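Local coordinates for protein UDP-N-acetylglucosamine pyrophosphorylase (Entamoeba histolytica, PDB 3OC9) that probably catalyses the formation of UDP-N-acetylglucosamine and diphosphate from UTP and N-acetyl-alpha-D-glucosamine 1-phosphate, the last step in making this nucleotide sugar, at residues F62-K66 with P401-Q405; V10-N15 with S323-I327. All blocks are in the same frame, centred on the assembly; numbering follows the deposited sequence. Where two conformers were deposited one is given.

Contact 1: residues F62-K66 with P401-Q405; sequences FEIPK and PFILQ
Lys66 and Gln405 reach for each other from opposite directions and join through the one direct hydrogen bond, Lys66 NZ to Gln405 OE1 at 2.9 Å. The ammonium nitrogen lies in the amide carbonyl plane, with a C=O...N angle of 146°. Extension beyond CG (chi2 179°, chi3 -177°) gives Lys66 the length to cross the gap, whereas Gln405 is bent at chi2. A water accepts from the same NZ at 3.3 Å and, weakly, from Gln405 NE2, so the amide oxygen is bonded directly and its nitrogen only weakly, through water.

Ile64 runs alongside Gln405 in the opposite sense. It is modelled in two conformers, so its contacts are less certain; in the one described, CG2 is 3.8 Å from Gln405 OE1 and CG1 4.1 Å from Gln405 CD. The apolar remainder is loose, with Ile64 CG1 4.3 Å from Ile403 CG2 and Glu63 CB 4.0 Å from Ile403 CD1. Only 193 Å² is buried, and no touching residue is fully buried, so this is a surface contact, at the chain's C-terminus.

Lys66 NZ also forms a salt bridge with Glu74, which links the side-chain amide of Gln405 to helix 68-87 through one ammonium group. Strand 402-404 pairs in parallel with strand 377-379, whose Glu378 accepts a hydrogen bond from Glu63 N, bringing the loop between strands 59-60 and 66-67 up to this two-stranded sheet.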
loop_
_atom_site.group_PDB
_atom_site.type_symbol
_atom_site.label_atom_id
_atom_site.label_comp_id
_atom_site.label_asym_id
_atom_site.label_seq_id
_atom_site.Cartn_x
_atom_site.Cartn_y
_atom_site.Cartn_z
ATOM N N PHE A 62 -0.208 -14.190 -14.764
ATOM C CA PHE A 62 1.146 -14.229 -15.301
ATOM C C PHE A 62 1.397 -15.609 -15.948
ATOM O O PHE A 62 0.530 -16.504 -15.870
ATOM C CB PHE A 62 2.204 -13.966 -14.210
ATOM C CG PHE A 62 2.078 -12.621 -13.505
ATOM C CD1 PHE A 62 1.683 -11.480 -14.189
ATOM C CD2 PHE A 62 2.400 -12.513 -12.147
ATOM C CE1 PHE A 62 1.597 -10.232 -13.527
ATOM C CE2 PHE A 62 2.311 -11.270 -11.472
ATOM C CZ PHE A 62 1.905 -10.135 -12.180
ATOM N N GLU A 63 2.565 -15.792 -16.563
ATOM C CA GLU A 63 2.945 -17.123 -17.092
ATOM C C GLU A 63 2.994 -18.167 -15.965
ATOM O O GLU A 63 2.656 -19.342 -16.177
ATOM C CB GLU A 63 4.265 -17.077 -17.876
ATOM C CG GLU A 63 4.217 -16.233 -19.184
ATOM C CD GLU A 63 3.230 -16.764 -20.215
ATOM O OE1 GLU A 63 3.187 -17.993 -20.425
ATOM O OE2 GLU A 63 2.490 -15.952 -20.812
ATOM N N ILE A 64 3.430 -17.722 -14.786
ATOM C CA ILE A 64 3.345 -18.510 -13.546
ATOM C C ILE A 64 2.366 -17.778 -12.606
ATOM O O ILE A 64 2.727 -16.770 -11.979
ATOM C CB ILE A 64 4.738 -18.688 -12.863
ATOM C CG1 ILE A 64 5.775 -19.260 -13.838
ATOM C CG2 ILE A 64 4.635 -19.550 -11.598
ATOM C CD1 ILE A 64 5.403 -20.616 -14.444
ATOM N N PRO A 65 1.110 -18.261 -12.512
ATOM C CA PRO A 65 0.087 -17.474 -11.797
ATOM C C PRO A 65 0.224 -17.485 -10.270
ATOM O O PRO A 65 0.327 -18.567 -9.669
ATOM C CB PRO A 65 -1.235 -18.140 -12.207
ATOM C CG PRO A 65 -0.867 -19.261 -13.166
ATOM C CD PRO A 65 0.576 -19.564 -12.957
ATOM N N LYS A 66 0.193 -16.294 -9.667
ATOM C CA LYS A 66 0.258 -16.121 -8.201
ATOM C C LYS A 66 -0.732 -15.068 -7.682
ATOM O O LYS A 66 -1.025 -14.096 -8.376
ATOM C CB LYS A 66 1.684 -15.759 -7.767
ATOM C CG LYS A 66 2.738 -16.821 -8.105
ATOM C CD LYS A 66 4.136 -16.394 -7.672
ATOM C CE LYS A 66 5.179 -17.429 -8.090
ATOM N NZ LYS A 66 6.590 -16.951 -7.890
ATOM N N PRO A 401 11.510 -14.912 -24.492
ATOM C CA PRO A 401 11.063 -14.968 -23.078
ATOM C C PRO A 401 12.097 -15.466 -22.060
ATOM O O PRO A 401 12.866 -16.399 -22.350
ATOM C CB PRO A 401 9.874 -15.939 -23.115
ATOM C CG PRO A 401 9.508 -16.074 -24.579
ATOM C CD PRO A 401 10.794 -15.902 -25.316
ATOM N N PHE A 402 12.076 -14.850 -20.869
ATOM C CA PHE A 402 12.944 -15.215 -19.739
ATOM C C PHE A 402 12.068 -15.393 -18.496
ATOM O O PHE A 402 11.247 -14.518 -18.193
ATOM C CB PHE A 402 13.994 -14.117 -19.520
ATOM C CG PHE A 402 14.932 -14.358 -18.354
ATOM C CD1 PHE A 402 16.036 -15.200 -18.483
ATOM C CD2 PHE A 402 14.740 -13.694 -17.144
ATOM C CE1 PHE A 402 16.923 -15.412 -17.408
ATOM C CE2 PHE A 402 15.618 -13.891 -16.069
ATOM C CZ PHE A 402 16.709 -14.757 -16.201
ATOM N N ILE A 403 12.210 -16.540 -17.821
ATOM C CA ILE A 403 11.434 -16.862 -16.609
ATOM C C ILE A 403 12.351 -17.420 -15.511
ATOM O O ILE A 403 12.967 -18.484 -15.680
ATOM C CB ILE A 403 10.263 -17.860 -16.901
ATOM C CG1 ILE A 403 9.218 -17.207 -17.817
ATOM C CG2 ILE A 403 9.606 -18.354 -15.589
ATOM C CD1 ILE A 403 8.075 -18.129 -18.237
ATOM N N LEU A 404 12.421 -16.714 -14.383
ATOM C CA LEU A 404 13.303 -17.095 -13.280
ATOM C C LEU A 404 12.488 -17.307 -12.004
ATOM O O LEU A 404 11.945 -16.357 -11.443
ATOM C CB LEU A 404 14.385 -16.029 -13.067
ATOM C CG LEU A 404 15.468 -16.179 -11.991
ATOM C CD1 LEU A 404 16.365 -17.397 -12.263
ATOM C CD2 LEU A 404 16.311 -14.903 -11.923
ATOM N N GLN A 405 12.395 -18.556 -11.560
ATOM C CA GLN A 405 11.589 -18.873 -10.382
ATOM C C GLN A 405 12.420 -19.521 -9.276
ATOM O O GLN A 405 13.577 -19.922 -9.480
ATOM C CB GLN A 405 10.365 -19.728 -10.757
ATOM C CG GLN A 405 9.410 -19.047 -11.759
ATOM C CD GLN A 405 8.599 -17.892 -11.145
ATOM O OE1 GLN A 405 7.841 -18.090 -10.189
ATOM N NE2 GLN A 405 8.743 -16.694 -11.712
ATOM O OXT GLN A 405 11.953 -19.622 -8.134
HETATM O O HOH W 1 6.688 -14.531 -10.062
#

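Contact 2: residues V10-N15 with S323-I327; sequences VDITTN and SIFEI
Thr13 and Thr14 bind the backbone of strand 322-326 through their hydroxyls, and these are the straightest hydrogen bonds here. Ile324 N donates to Thr13 OG1 at 2.9 Å with an N-H...O angle of 166°, and Glu326 N donates to Thr14 OG1 at 3.1 Å with a nearly identical angle. Thr14 OG1 stands between its own backbone N and carbonyl carbon (chi1 54°), which leaves CG2 to lie 3.9 Å from Phe325 CA. The backbone adds two weak bonds, from Thr13 N and Thr14 N, both converging on Ile324 O.

A water accepts from Thr14 OG1 at 2.8 Å and donates to Asn15 OD1 and to Glu326 OE1, the latter at 2.7 Å, linking the amide and carboxylate, whose planes stand 76° apart.

Among apolar contacts, Val10 CG1 meets Ile324 CG1 at 4.1 Å in the Ile324 conformer described, one of two modelled, the side chains crossing at about a right angle. Ile12 CG2 rests 3.9 Å from Glu326 CB.

On its other side the strand pairs in parallel with strand 209-215, where Phe325 makes backbone hydrogen bonds with Ile211 and Ile213. The N-terminal segment thus occupies the edge of the large mixed sheet, using threonine hydroxyls, helped by two weak backbone bonds, in place of a regular strand partner. That sheet, with its parallel strands between helices, fits the GT-A type nucleotidyltransferase fold of this family.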
loop_
_atom_site.group_PDB
_atom_site.type_symbol
_atom_site.label_atom_id
_atom_site.label_comp_id
_atom_site.label_asym_id
_atom_site.label_seq_id
_atom_site.Cartn_x
_atom_site.Cartn_y
_atom_site.Cartn_z
ATOM N N VAL A 10 5.286 22.610 -0.033
ATOM C CA VAL A 10 6.047 21.590 0.718
ATOM C C VAL A 10 7.311 21.206 -0.090
ATOM O O VAL A 10 7.190 20.872 -1.272
ATOM C CB VAL A 10 5.168 20.312 0.944
ATOM C CG1 VAL A 10 5.970 19.178 1.606
ATOM C CG2 VAL A 10 3.914 20.648 1.788
ATOM N N ASP A 11 8.501 21.230 0.531
ATOM C CA ASP A 11 9.762 20.794 -0.134
ATOM C C ASP A 11 9.946 19.255 -0.087
ATOM O O ASP A 11 9.668 18.618 0.949
ATOM C CB ASP A 11 11.003 21.421 0.518
ATOM C CG ASP A 11 10.991 22.950 0.516
ATOM O OD1 ASP A 11 10.715 23.572 -0.539
ATOM O OD2 ASP A 11 11.258 23.525 1.587
ATOM N N ILE A 12 10.435 18.686 -1.194
ATOM C CA ILE A 12 10.762 17.242 -1.282
ATOM C C ILE A 12 12.120 17.043 -0.603
ATOM O O ILE A 12 13.124 17.590 -1.061
ATOM C CB ILE A 12 10.797 16.750 -2.783
ATOM C CG1 ILE A 12 9.410 16.940 -3.448
ATOM C CG2 ILE A 12 11.333 15.275 -2.905
ATOM C CD1 ILE A 12 9.381 16.731 -5.000
ATOM N N THR A 13 12.146 16.321 0.524
ATOM C CA THR A 13 13.374 16.188 1.331
ATOM C C THR A 13 14.542 15.568 0.534
ATOM O O THR A 13 15.701 16.011 0.663
ATOM C CB THR A 13 13.113 15.402 2.663
ATOM O OG1 THR A 13 11.827 15.785 3.219
ATOM C CG2 THR A 13 14.204 15.702 3.682
ATOM N N THR A 14 14.233 14.549 -0.269
ATOM C CA THR A 14 15.238 13.816 -1.095
ATOM C C THR A 14 15.904 14.648 -2.233
ATOM O O THR A 14 16.901 14.202 -2.845
ATOM C CB THR A 14 14.662 12.451 -1.633
ATOM O OG1 THR A 14 13.418 12.664 -2.332
ATOM C CG2 THR A 14 14.413 11.507 -0.487
ATOM N N ASN A 15 15.389 15.850 -2.511
ATOM C CA ASN A 15 16.062 16.781 -3.453
ATOM C C ASN A 15 17.415 17.292 -2.905
ATOM O O ASN A 15 18.372 17.510 -3.676
ATOM C CB ASN A 15 15.175 18.009 -3.792
ATOM C CG ASN A 15 14.084 17.718 -4.841
ATOM O OD1 ASN A 15 14.009 16.628 -5.419
ATOM N ND2 ASN A 15 13.220 18.710 -5.076
ATOM N N SER A 323 9.320 13.575 7.087
ATOM C CA SER A 323 10.176 13.605 5.892
ATOM C C SER A 323 9.383 13.187 4.622
ATOM O O SER A 323 8.421 12.388 4.721
ATOM C CB SER A 323 11.442 12.744 6.118
ATOM O OG SER A 323 11.140 11.379 6.400
ATOM N N ILE A 324 9.776 13.738 3.458
ATOM C CA ILE A 324 9.106 13.495 2.160
ATOM C C ILE A 324 10.096 12.805 1.191
ATOM O O ILE A 324 11.156 13.364 0.867
ATOM C CB ILE A 324 8.567 14.840 1.533
ATOM C CG1 ILE A 324 7.757 15.661 2.555
ATOM C CG2 ILE A 324 7.736 14.592 0.239
ATOM C CD1 ILE A 324 6.583 14.899 3.215
ATOM N N PHE A 325 9.744 11.595 0.742
ATOM C CA PHE A 325 10.637 10.664 -0.033
ATOM C C PHE A 325 10.104 10.485 -1.471
ATOM O O PHE A 325 9.049 9.846 -1.679
ATOM C CB PHE A 325 10.655 9.316 0.756
ATOM C CG PHE A 325 11.671 8.250 0.283
ATOM C CD1 PHE A 325 11.555 7.629 -0.959
ATOM C CD2 PHE A 325 12.671 7.802 1.161
ATOM C CE1 PHE A 325 12.450 6.596 -1.352
ATOM C CE2 PHE A 325 13.572 6.778 0.787
ATOM C CZ PHE A 325 13.455 6.179 -0.481
ATOM N N GLU A 326 10.813 11.013 -2.479
ATOM C CA GLU A 326 10.357 10.840 -3.891
ATOM C C GLU A 326 10.625 9.431 -4.466
ATOM O O GLU A 326 11.764 8.934 -4.374
ATOM C CB GLU A 326 11.030 11.895 -4.827
ATOM C CG GLU A 326 10.513 11.812 -6.311
ATOM C CD GLU A 326 11.291 12.677 -7.330
ATOM O OE1 GLU A 326 12.287 13.352 -6.961
ATOM O OE2 GLU A 326 10.892 12.675 -8.521
ATOM N N ILE A 327 9.603 8.803 -5.074
ATOM C CA ILE A 327 9.786 7.548 -5.850
ATOM C C ILE A 327 9.544 7.754 -7.358
ATOM O O ILE A 327 8.838 8.683 -7.752
ATOM C CB ILE A 327 8.879 6.381 -5.324
ATOM C CG1 ILE A 327 7.388 6.768 -5.431
ATOM C CG2 ILE A 327 9.279 6.062 -3.859
ATOM C CD1 ILE A 327 6.400 5.564 -5.490
HETATM O O HOH W 2 13.938 13.796 -4.892
#

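How the contacts relate
Contact 1 and contact 2 are separate attachments of the two chain ends: their centres lie 35 Å apart, and their nearest atoms are about 18 Å from each other. The centre of contact 1 lies about 23 Å, and that of contact 2 about 18 Å, from the centre of the chain; contact 1 is at the surface, contact 2 partly buried. Their segments alternate along the sequence, in the order 10-15, 62-66, 323-327, 401-405. Contact 2 includes an edge strand of the large mixed sheet, whereas contact 1 includes a strand of the separate two-stranded sheet. Neither contact includes a bound ligand, and neither is assigned here to the substrate site.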